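Local coordinates for protein WZI (Escherichia coli, PDB 2YNK) that binds carbohydrate as an outer-membrane beta-barrel lectin and takes part in assembling the group 1 capsule on the cell surface, at residues S342-I347 with Q398-A403. Sequence-based numbering, arbitrary orientation.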
loop_
_atom_site.group_PDB
_atom_site.type_symbol
_atom_site.label_atom_id
_atom_site.label_comp_id
_atom_site.label_asym_id
_atom_site.label_seq_id
_atom_site.Cartn_x
_atom_site.Cartn_y
_atom_site.Cartn_z
ATOM N N SER A 342 -8.790 19.209 0.614
ATOM C CA SER A 342 -8.432 17.786 0.645
ATOM C C SER A 342 -7.491 17.497 1.810
ATOM O O SER A 342 -6.518 18.219 2.034
ATOM C CB SER A 342 -7.819 17.333 -0.678
ATOM O OG SER A 342 -8.823 17.166 -1.660
ATOM N N TYR A 343 -7.809 16.447 2.560
ATOM C CA TYR A 343 -7.020 16.030 3.715
ATOM C C TYR A 343 -6.914 17.113 4.806
ATOM O O TYR A 343 -6.027 17.081 5.649
ATOM C CB TYR A 343 -5.637 15.541 3.264
ATOM C CG TYR A 343 -5.637 14.376 2.283
ATOM C CD1 TYR A 343 -6.676 13.444 2.248
ATOM C CD2 TYR A 343 -4.567 14.185 1.420
ATOM C CE1 TYR A 343 -6.646 12.375 1.367
ATOM C CE2 TYR A 343 -4.529 13.118 0.536
ATOM C CZ TYR A 343 -5.569 12.214 0.513
ATOM O OH TYR A 343 -5.526 11.148 -0.364
ATOM N N THR A 344 -7.875 18.028 4.788
ATOM C CA THR A 344 -8.022 19.110 5.757
ATOM C C THR A 344 -9.183 18.755 6.658
ATOM O O THR A 344 -10.078 18.021 6.242
ATOM C CB THR A 344 -8.385 20.415 5.019
ATOM O OG1 THR A 344 -7.194 20.990 4.482
ATOM C CG2 THR A 344 -9.097 21.415 5.913
ATOM N N HIS A 345 -9.170 19.258 7.886
ATOM C CA HIS A 345 -10.372 19.256 8.711
ATOM C C HIS A 345 -10.386 20.391 9.721
ATOM O O HIS A 345 -9.335 20.919 10.089
ATOM C CB HIS A 345 -10.567 17.910 9.389
ATOM C CG HIS A 345 -11.978 17.668 9.823
ATOM N ND1 HIS A 345 -12.328 17.576 11.110
ATOM C CD2 HIS A 345 -13.146 17.543 9.085
ATOM C CE1 HIS A 345 -13.656 17.388 11.202
ATOM N NE2 HIS A 345 -14.159 17.366 9.960
ATOM N N HIS A 346 -11.582 20.765 10.182
ATOM C CA HIS A 346 -11.757 21.924 11.068
ATOM C C HIS A 346 -11.768 21.564 12.532
ATOM O O HIS A 346 -11.500 22.425 13.376
ATOM C CB HIS A 346 -13.017 22.714 10.695
ATOM C CG HIS A 346 -14.300 21.908 10.778
ATOM N ND1 HIS A 346 -14.554 20.857 9.970
ATOM C CD2 HIS A 346 -15.412 22.044 11.602
ATOM C CE1 HIS A 346 -15.759 20.343 10.266
ATOM N NE2 HIS A 346 -16.287 21.069 11.263
ATOM N N ILE A 347 -12.097 20.310 12.852
ATOM C CA ILE A 347 -11.903 19.780 14.213
ATOM C C ILE A 347 -10.520 19.142 14.287
ATOM O O ILE A 347 -9.659 19.584 15.038
ATOM C CB ILE A 347 -12.989 18.750 14.614
ATOM C CG1 ILE A 347 -14.370 19.409 14.694
ATOM C CG2 ILE A 347 -12.663 18.106 15.950
ATOM C CD1 ILE A 347 -14.399 20.718 15.469
ATOM N N GLN A 398 0.686 24.327 2.647
ATOM C CA GLN A 398 0.059 23.909 3.895
ATOM C C GLN A 398 1.083 23.291 4.837
ATOM O O GLN A 398 1.764 22.327 4.479
ATOM C CB GLN A 398 -1.046 22.868 3.631
ATOM C CG GLN A 398 -2.093 23.272 2.600
ATOM C CD GLN A 398 -3.094 22.178 2.284
ATOM O OE1 GLN A 398 -2.748 20.990 2.172
ATOM N NE2 GLN A 398 -4.346 22.570 2.118
ATOM N N SER A 399 1.174 23.839 6.048
ATOM C CA SER A 399 2.022 23.276 7.098
ATOM C C SER A 399 1.646 21.828 7.501
ATOM O O SER A 399 2.509 21.062 7.924
ATOM C CB SER A 399 1.952 24.160 8.326
ATOM O OG SER A 399 0.614 24.221 8.805
ATOM N N ILE A 400 0.382 21.442 7.374
ATOM C CA ILE A 400 -0.033 20.138 7.889
ATOM C C ILE A 400 0.639 18.941 7.163
ATOM O O ILE A 400 0.649 17.817 7.674
ATOM C CB ILE A 400 -1.572 19.991 7.911
ATOM C CG1 ILE A 400 -2.166 19.863 6.488
ATOM C CG2 ILE A 400 -2.188 21.162 8.665
ATOM C CD1 ILE A 400 -3.640 19.496 6.468
ATOM N N ASN A 401 1.220 19.217 5.994
ATOM C CA ASN A 401 1.917 18.234 5.189
ATOM C C ASN A 401 3.433 18.426 5.231
ATOM O O ASN A 401 3.986 19.184 4.442
ATOM C CB ASN A 401 1.415 18.334 3.743
ATOM C CG ASN A 401 2.095 17.345 2.803
ATOM O OD1 ASN A 401 2.941 16.544 3.216
ATOM N ND2 ASN A 401 1.724 17.401 1.525
ATOM N N LYS A 402 4.095 17.700 6.126
ATOM C CA LYS A 402 5.557 17.687 6.208
ATOM C C LYS A 402 6.256 16.853 5.111
ATOM O O LYS A 402 7.466 16.972 4.925
ATOM C CB LYS A 402 6.001 17.194 7.597
ATOM C CG LYS A 402 5.747 18.197 8.721
ATOM C CD LYS A 402 5.948 17.610 10.119
ATOM C CE LYS A 402 7.303 16.910 10.322
ATOM N NZ LYS A 402 7.311 15.439 10.007
ATOM N N ALA A 403 5.521 16.000 4.401
ATOM C CA ALA A 403 6.095 15.259 3.274
ATOM C C ALA A 403 6.478 16.230 2.165
ATOM O O ALA A 403 7.566 16.163 1.604
ATOM C CB ALA A 403 5.104 14.225 2.742
#
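Ile400 meets Tyr343 and Thr344, and Gln398 meets Thr344, in a slight loop-to-loop contact between two connections of the closed antiparallel beta-barrel: one follows strand 322-331, the other links strand 383-393 to strand 408-422. Only 116 Å² is buried between the segments, and the closest pair of CA atoms, those of Thr344 and Ile400, is 8.3 Å apart, so side chains bridge the gap.

The main reach is made by Ile400, the third residue of a type I beta turn running from Gln398 to Asn401. Its CG1 branch lies between the backbone N and the carbonyl carbon (chi1 71°) and then runs extended, carrying the terminal CD1 to within 3.5 Å of the backbone O of Tyr343. The same methyl passes 4.3 Å from Thr344 OG1. From the first position of the turn, the extended Gln398 chain crosses the Thr344 side chain at about a right angle; NE2 stops 4.0 Å from OG1, too far for a hydrogen bond, and is instead bonded to Asn340 OD1, in the same loop as Thr344.

The Tyr343 ring leads off from the contact, its hydroxyl hydrogen-bonded to Leu160 O and Asp361 N, while the backbone N of Tyr343 bonds to Glu296 OE2. Tyr353, in the short strand that ends the loop of Tyr343, touches the side chains of both Tyr343 and Ile400.

Between the segments themselves the chemistry is therefore light van der Waals packing, mainly an aliphatic tip against a carbonyl, while the Gln398 amide gives the loops a polar link through Asn340.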